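Local coordinates for NAD(P)H dehydrogenase (quinone) (Deinococcus radiodurans, PDB 1YDG), which uses bound FMN to reduce quinones to quinols at the expense of NADH or NADPH, working as a homotetramer, at residues P6-I11 with G35-L40; S119-A124 with A184-Q189. One frame throughout, in Å; residues are numbered along the deposited sequence.

Interaction 1 of 2, residues P6-I11 with G35-L40; sequences PVKLAI and GAEVRL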
ATOM      1  N   PRO B   6      -6.937  30.213 -17.600  1.00 28.34           N
ATOM      2  CA  PRO B   6      -7.286  28.802 -17.571  1.00 25.58           C
ATOM      3  C   PRO B   6      -6.339  28.013 -16.656  1.00 23.97           C
ATOM      4  O   PRO B   6      -5.149  28.317 -16.580  1.00 22.18           O
ATOM      5  CB  PRO B   6      -7.126  28.371 -19.029  1.00 26.42           C
ATOM      6  CG  PRO B   6      -7.255  29.652 -19.825  1.00 27.56           C
ATOM      7  CD  PRO B   6      -6.627  30.689 -18.956  1.00 28.24           C
ATOM      8  N   VAL B   7      -6.892  27.020 -15.963  1.00 21.80           N
ATOM      9  CA  VAL B   7      -6.092  26.056 -15.204  1.00 20.65           C
ATOM     10  C   VAL B   7      -5.052  25.407 -16.114  1.00 18.84           C
ATOM     11  O   VAL B   7      -5.354  25.014 -17.241  1.00 18.37           O
ATOM     12  CB  VAL B   7      -6.991  24.945 -14.585  1.00 20.33           C
ATOM     13  CG1 VAL B   7      -6.155  23.788 -14.016  1.00 21.70           C
ATOM     14  CG2 VAL B   7      -7.862  25.524 -13.499  1.00 21.07           C
ATOM     15  N   LYS B   8      -3.826  25.295 -15.622  1.00 17.92           N
ATOM     16  CA  LYS B   8      -2.750  24.669 -16.396  1.00 16.92           C
ATOM     17  C   LYS B   8      -2.663  23.200 -16.005  1.00 15.63           C
ATOM     18  O   LYS B   8      -2.340  22.886 -14.854  1.00 14.26           O
ATOM     19  CB  LYS B   8      -1.426  25.366 -16.123  1.00 16.78           C
ATOM     20  CG  LYS B   8      -1.378  26.806 -16.625  1.00 17.23           C
ATOM     21  CD  LYS B   8      -0.301  27.608 -15.912  1.00 17.89           C
ATOM     22  CE  LYS B   8      -0.202  29.058 -16.459  1.00 20.08           C
ATOM     23  NZ  LYS B   8      -1.533  29.692 -16.697  1.00 21.69           N
ATOM     24  N   LEU B   9      -2.945  22.324 -16.973  1.00 14.44           N
ATOM     25  CA  LEU B   9      -3.071  20.901 -16.745  1.00 14.48           C
ATOM     26  C   LEU B   9      -2.039  20.177 -17.562  1.00 13.71           C
ATOM     27  O   LEU B   9      -2.035  20.301 -18.777  1.00 13.43           O
ATOM     28  CB  LEU B   9      -4.477  20.422 -17.153  1.00 13.86           C
ATOM     29  CG  LEU B   9      -4.758  18.924 -17.158  1.00 14.13           C
ATOM     30  CD1 LEU B   9      -4.746  18.307 -15.746  1.00 15.20           C
ATOM     31  CD2 LEU B   9      -6.088  18.587 -17.885  1.00 14.85           C
ATOM     32  N   ALA B  10      -1.177  19.420 -16.889  1.00 13.50           N
ATOM     33  CA  ALA B  10      -0.202  18.543 -17.536  1.00 13.56           C
ATOM     34  C   ALA B  10      -0.626  17.096 -17.373  1.00 13.77           C
ATOM     35  O   ALA B  10      -0.782  16.619 -16.238  1.00 13.22           O
ATOM     36  CB  ALA B  10       1.172  18.732 -16.925  1.00 13.52           C
ATOM     37  N   ILE B  11      -0.784  16.403 -18.500  1.00 13.83           N
ATOM     38  CA  ILE B  11      -1.017  14.954 -18.530  1.00 13.51           C
ATOM     39  C   ILE B  11       0.303  14.317 -18.909  1.00 13.34           C
ATOM     40  O   ILE B  11       0.750  14.468 -20.052  1.00 13.98           O
ATOM     41  CB  ILE B  11      -2.076  14.546 -19.580  1.00 13.84           C
ATOM     42  CG1 ILE B  11      -3.344  15.415 -19.500  1.00 14.89           C
ATOM     43  CG2 ILE B  11      -2.424  13.066 -19.464  1.00 14.10           C
ATOM     44  CD1 ILE B  11      -4.027  15.405 -18.184  1.00 16.79           C
ATOM     45  N   GLY B  35     -12.150  23.637 -20.160  1.00 21.33           N
ATOM     46  CA  GLY B  35     -11.637  25.010 -20.222  1.00 20.78           C
ATOM     47  C   GLY B  35     -10.207  25.178 -19.735  1.00 20.86           C
ATOM     48  O   GLY B  35      -9.729  26.313 -19.571  1.00 21.79           O
ATOM     49  N   ALA B  36      -9.519  24.068 -19.486  1.00 19.87           N
ATOM     50  CA  ALA B  36      -8.127  24.121 -19.069  1.00 19.67           C
ATOM     51  C   ALA B  36      -7.198  24.344 -20.257  1.00 19.00           C
ATOM     52  O   ALA B  36      -7.551  24.069 -21.401  1.00 18.98           O
ATOM     53  CB  ALA B  36      -7.737  22.826 -18.342  1.00 19.44           C
ATOM     54  N   GLU B  37      -6.010  24.856 -19.963  1.00 18.99           N
ATOM     55  CA  GLU B  37      -4.900  24.842 -20.897  1.00 18.35           C
ATOM     56  C   GLU B  37      -4.156  23.533 -20.695  1.00 17.34           C
ATOM     57  O   GLU B  37      -3.659  23.282 -19.602  1.00 16.09           O
ATOM     58  CB  GLU B  37      -3.955  26.017 -20.626  1.00 19.05           C
ATOM     59  CG  GLU B  37      -2.766  26.045 -21.569  1.00 19.36           C
ATOM     60  CD  GLU B  37      -1.968  27.325 -21.501  1.00 20.68           C
ATOM     61  OE1 GLU B  37      -1.910  27.957 -20.423  1.00 22.60           O
ATOM     62  OE2 GLU B  37      -1.376  27.685 -22.546  1.00 23.88           O
ATOM     63  N   VAL B  38      -4.071  22.705 -21.736  1.00 16.18           N
ATOM     64  CA  VAL B  38      -3.565  21.344 -21.571  1.00 16.33           C
ATOM     65  C   VAL B  38      -2.228  21.090 -22.271  1.00 15.70           C
ATOM     66  O   VAL B  38      -2.033  21.488 -23.420  1.00 15.32           O
ATOM     67  CB  VAL B  38      -4.595  20.313 -22.083  1.00 16.30           C
ATOM     68  CG1 VAL B  38      -4.189  18.909 -21.683  1.00 16.34           C
ATOM     69  CG2 VAL B  38      -6.010  20.635 -21.541  1.00 16.47           C
ATOM     70  N   ARG B  39      -1.319  20.426 -21.564  1.00 15.05           N
ATOM     71  CA  ARG B  39      -0.163  19.769 -22.191  1.00 14.96           C
ATOM     72  C   ARG B  39      -0.309  18.261 -22.072  1.00 14.47           C
ATOM     73  O   ARG B  39      -0.416  17.740 -20.976  1.00 15.15           O
ATOM     74  CB  ARG B  39       1.159  20.184 -21.543  1.00 14.15           C
ATOM     75  CG  ARG B  39       1.453  21.640 -21.715  1.00 15.94           C
ATOM     76  CD  ARG B  39       2.820  21.997 -21.157  1.00 15.31           C
ATOM     77  NE  ARG B  39       3.077  23.412 -21.357  1.00 16.28           N
ATOM     78  CZ  ARG B  39       4.053  24.104 -20.780  1.00 15.67           C
ATOM     79  NH1 ARG B  39       4.925  23.513 -19.974  1.00 16.21           N
ATOM     80  NH2 ARG B  39       4.159  25.398 -21.040  1.00 16.52           N
ATOM     81  N   LEU B  40      -0.292  17.579 -23.210  1.00 14.04           N
ATOM     82  CA  LEU B  40      -0.146  16.141 -23.284  1.00 14.06           C
ATOM     83  C   LEU B  40       1.319  15.821 -23.533  1.00 13.62           C
ATOM     84  O   LEU B  40       1.883  16.238 -24.544  1.00 14.63           O
ATOM     85  CB  LEU B  40      -0.996  15.608 -24.431  1.00 14.47           C
ATOM     86  CG  LEU B  40      -0.938  14.125 -24.785  1.00 13.79           C
ATOM     87  CD1 LEU B  40      -1.378  13.324 -23.605  1.00 15.32           C
ATOM     88  CD2 LEU B  40      -1.838  13.856 -25.989  1.00 15.24           C
TER
HETATM   89  O   HOH W   1      -3.315  29.194 -18.451  1.00 30.05           O
HETATM   90  O   HOH W   2      -9.942  26.498 -16.403  1.00 34.05           O
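Lys-8 to Ile-11 runs beside Glu-37 to Leu-40 as a parallel strand pair; the axes of these short segments approach to 4.8 Å and diverge by 17°. Flavodoxin-like folds are built from such pairs, and this one supplies the two strands of the first beta-alpha-beta unit, strand 8-13, helix 19-33, strand 37-42. Leu-9 is bracketed by two residues of the other strand: its N donates to Glu-37 O at 2.9 Å, while its O accepts from Arg-39 N. The ladder extends one bond each way, Glu-37 N reaching Val-7 O and Ile-11 N reaching Arg-39 O. Lys-8 and Ala-10 turn their backbone groups instead to Ala-81 and Val-83 of strand 81-89.

The face bearing Leu-9, Ile-11, Val-38 and Leu-40 is apolar and packs under helices. Leu-9 and Val-38 lie side by side and point the same way, with CD2 of Leu-9 4.2 Å from CG2 of Val-38. Next along, the CG1 atoms of Ile-11 and Val-38 meet at the same spacing, and Leu-40 leans its CD1 toward Ile-11 CB. Val-38 also touches Ala-28 of the crossover helix, whereas Leu-9 meets Val-190 of helix 180-204.

The other face is polar at its start. Glu-37, with CG anti to the backbone N (chi1 180°) and an extended chain, lies alongside Lys-8 and brings OE1 to Lys-8 CG. The charged ends are too far apart for a salt bridge, Lys-8 NZ lying 4.1 Å from Glu-37 OE1. Arg-39 directs its guanidinium elsewhere, to Asp-75 in a salt bridge and Trp-78 in a cation-pi contact. A water lies between Lys-8 NZ and two acceptors, donating to Pro-6 O at 2.8 Å and to Glu-37 OE1 at 2.7 Å.

Interaction 2 of 2, residues S119-A124 with A184-Q189; sequences SAMTSA and ASIRHQ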
ATOM      1  N   SER B 119      -3.761  13.556  -9.664  1.00 12.02           N
ATOM      2  CA  SER B 119      -4.476  12.277  -9.726  1.00 12.68           C
ATOM      3  C   SER B 119      -3.747  11.368 -10.708  1.00 12.73           C
ATOM      4  O   SER B 119      -2.811  11.798 -11.392  1.00 11.40           O
ATOM      5  CB  SER B 119      -5.934  12.475 -10.135  1.00 12.40           C
ATOM      6  OG  SER B 119      -6.070  12.598 -11.528  1.00 13.21           O
ATOM      7  N   ALA B 120      -4.136  10.101 -10.743  1.00 13.11           N
ATOM      8  CA  ALA B 120      -3.389   9.122 -11.502  1.00 12.94           C
ATOM      9  C   ALA B 120      -4.292   8.123 -12.213  1.00 13.21           C
ATOM     10  O   ALA B 120      -5.453   7.955 -11.860  1.00 13.83           O
ATOM     11  CB  ALA B 120      -2.403   8.400 -10.579  1.00 12.85           C
ATOM     12  N   MET B 121      -3.734   7.472 -13.227  1.00 13.17           N
ATOM     13  CA  MET B 121      -4.444   6.504 -14.064  1.00 14.32           C
ATOM     14  C   MET B 121      -3.485   5.391 -14.393  1.00 14.49           C
ATOM     15  O   MET B 121      -2.256   5.571 -14.348  1.00 13.95           O
ATOM     16  CB  MET B 121      -4.921   7.116 -15.386  1.00 13.83           C
ATOM     17  CG  MET B 121      -5.847   8.300 -15.262  1.00 13.52           C
ATOM     18  SD  MET B 121      -6.459   8.922 -16.857  1.00 15.30           S
ATOM     19  CE  MET B 121      -4.966   9.158 -17.776  1.00 15.11           C
ATOM     20  N   THR B 122      -4.039   4.233 -14.711  1.00 15.70           N
ATOM     21  CA  THR B 122      -3.220   3.079 -15.024  1.00 17.05           C
ATOM     22  C   THR B 122      -3.907   2.056 -15.938  1.00 18.62           C
ATOM     23  O   THR B 122      -5.074   2.209 -16.321  1.00 18.40           O
ATOM     24  CB  THR B 122      -2.751   2.407 -13.704  1.00 16.35           C
ATOM     25  OG1 THR B 122      -1.687   1.484 -13.967  1.00 13.18           O
ATOM     26  CG2 THR B 122      -3.925   1.709 -12.999  1.00 16.14           C
ATOM     27  N   SER B 123      -3.158   1.010 -16.267  1.00 20.94           N
ATOM     28  CA  SER B 123      -3.706  -0.171 -16.946  1.00 22.81           C
ATOM     29  C   SER B 123      -2.915  -1.441 -16.668  1.00 24.55           C
ATOM     30  O   SER B 123      -1.746  -1.390 -16.288  1.00 24.61           O
ATOM     31  CB  SER B 123      -3.727   0.044 -18.451  1.00 22.66           C
ATOM     32  OG  SER B 123      -2.421   0.271 -18.913  1.00 23.19           O
ATOM     33  N   ALA B 124      -3.574  -2.585 -16.875  1.00 26.33           N
ATOM     34  CA  ALA B 124      -2.918  -3.889 -16.869  1.00 27.98           C
ATOM     35  C   ALA B 124      -3.619  -4.821 -17.845  1.00 29.66           C
ATOM     36  O   ALA B 124      -4.717  -4.510 -18.321  1.00 29.75           O
ATOM     37  CB  ALA B 124      -2.952  -4.492 -15.484  1.00 28.13           C
ATOM     38  N   ALA B 184     -15.451   7.507 -20.164  1.00 25.34           N
ATOM     39  CA  ALA B 184     -16.259   8.410 -19.327  1.00 24.52           C
ATOM     40  C   ALA B 184     -15.662   8.556 -17.938  1.00 23.49           C
ATOM     41  O   ALA B 184     -15.759   9.612 -17.310  1.00 24.31           O
ATOM     42  CB  ALA B 184     -17.679   7.880 -19.233  1.00 24.90           C
ATOM     43  N   SER B 185     -15.029   7.489 -17.475  1.00 21.94           N
ATOM     44  CA  SER B 185     -14.316   7.478 -16.210  1.00 21.23           C
ATOM     45  C   SER B 185     -13.171   8.499 -16.238  1.00 19.93           C
ATOM     46  O   SER B 185     -13.053   9.361 -15.355  1.00 19.57           O
ATOM     47  CB  SER B 185     -13.796   6.068 -15.954  1.00 21.25           C
ATOM     48  OG  SER B 185     -13.498   5.863 -14.597  1.00 23.09           O
ATOM     49  N   ILE B 186     -12.365   8.430 -17.294  1.00 18.89           N
ATOM     50  CA  ILE B 186     -11.252   9.353 -17.487  1.00 18.54           C
ATOM     51  C   ILE B 186     -11.760  10.790 -17.566  1.00 18.15           C
ATOM     52  O   ILE B 186     -11.251  11.657 -16.867  1.00 16.83           O
ATOM     53  CB  ILE B 186     -10.452   8.978 -18.765  1.00 18.34           C
ATOM     54  CG1 ILE B 186      -9.712   7.659 -18.553  1.00 17.19           C
ATOM     55  CG2 ILE B 186      -9.479  10.078 -19.160  1.00 18.38           C
ATOM     56  CD1 ILE B 186      -9.403   6.924 -19.834  1.00 17.72           C
ATOM     57  N   ARG B 187     -12.774  11.027 -18.402  1.00 18.05           N
ATOM     58  CA  ARG B 187     -13.327  12.379 -18.590  1.00 19.23           C
ATOM     59  C   ARG B 187     -13.757  13.030 -17.279  1.00 18.26           C
ATOM     60  O   ARG B 187     -13.481  14.211 -17.027  1.00 19.36           O
ATOM     61  CB  ARG B 187     -14.529  12.357 -19.551  1.00 19.39           C
ATOM     62  CG  ARG B 187     -14.201  12.019 -21.009  1.00 21.81           C
ATOM     63  CD  ARG B 187     -15.337  12.422 -22.002  1.00 23.60           C
ATOM     64  NE  ARG B 187     -16.589  11.651 -21.859  1.00 26.65           N
ATOM     65  CZ  ARG B 187     -16.862  10.483 -22.456  1.00 28.57           C
ATOM     66  NH1 ARG B 187     -15.976   9.879 -23.241  1.00 29.56           N
ATOM     67  NH2 ARG B 187     -18.036   9.897 -22.257  1.00 29.50           N
ATOM     68  N   HIS B 188     -14.461  12.269 -16.457  1.00 18.11           N
ATOM     69  CA  HIS B 188     -14.974  12.772 -15.190  1.00 17.52           C
ATOM     70  C   HIS B 188     -13.843  13.081 -14.219  1.00 16.59           C
ATOM     71  O   HIS B 188     -13.827  14.151 -13.581  1.00 15.96           O
ATOM     72  CB  HIS B 188     -15.952  11.770 -14.563  1.00 18.06           C
ATOM     73  CG  HIS B 188     -16.316  12.097 -13.145  1.00 19.86           C
ATOM     74  ND1 HIS B 188     -17.152  13.147 -12.816  1.00 24.08           N
ATOM     75  CD2 HIS B 188     -15.918  11.549 -11.970  1.00 22.65           C
ATOM     76  CE1 HIS B 188     -17.267  13.218 -11.498  1.00 24.94           C
ATOM     77  NE2 HIS B 188     -16.533  12.255 -10.963  1.00 23.61           N
ATOM     78  N   GLN B 189     -12.908  12.145 -14.117  1.00 15.92           N
ATOM     79  CA  GLN B 189     -11.712  12.318 -13.273  1.00 15.99           C
ATOM     80  C   GLN B 189     -10.998  13.634 -13.554  1.00 15.72           C
ATOM     81  O   GLN B 189     -10.670  14.369 -12.626  1.00 15.39           O
ATOM     82  CB  GLN B 189     -10.741  11.167 -13.457  1.00 15.52           C
ATOM     83  CG  GLN B 189      -9.502  11.255 -12.558  1.00 15.61           C
ATOM     84  CD  GLN B 189      -8.593  10.069 -12.690  1.00 15.54           C
ATOM     85  OE1 GLN B 189      -9.046   8.953 -12.948  1.00 14.15           O
ATOM     86  NE2 GLN B 189      -7.280  10.293 -12.497  1.00 15.70           N
TER
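Gln-189 reaches from helix 180-204 to Ser-119 and Ala-120 on strand 117-124, where the C-terminal helix of the flavodoxin-like fold packs on its central sheet. The segments run nearly antiparallel, at 166°, with their axes 10.5 Å apart, and the contact is made chiefly by side chains, above all the extended Gln-189. The tight part is polar. Gln-189 has CG anti to the backbone N (chi1 -177°) and an extended chain beyond it, and its amide nitrogen grips two acceptors. NE2 donates to Ser-119 OG at 2.8 Å, in the plane of the amide. It also donates to Ala-120 O at 3.0 Å, approaching from above that carbonyl's plane, 60° out of it. OE1 of Gln-189 accepts from Ala-169 N, which together with the two NE2 bonds settles which way the amide is turned. Ser-119 OG has a second partner in Gln-193 OE1, so successive turns of the helix hold the same hydroxyl.

The looser part is apolar and also buried, so the contrast is with lighter packing and not with a solvent side. Met-121 crosses Ile-186 at about a right angle, and its sulfur carries the touch. Met-23 of helix 19-33 lies against both side chains. The sulfur sits before the branch of Ile-186, SD being 3.9 Å from CG1 and 4.0 Å from CG2.

One sheet carries both contacts, and the two illustrate how an alpha/beta core is assembled: interaction 1 pairs neighbouring strands, interaction 2 seats a helix on a strand. Their centres are 16 Å apart and their nearest atoms about 5 Å, without touching. Strand 81-89 lies between strands 8-13 and 117-124. Helix 19-33 touches side chains of both interactions, and helix 180-204, which supplies one segment of interaction 2, also packs on Val-7, Leu-9 and Ala-36 of interaction 1. FMN-binding Gly-20 is about 7 Å from the Met-121 side chain and about 9 Å from that of Ile-11, at the end of interaction 1. Strand 117-124 itself ends in FMN-binding Ser-123 and Ala-124.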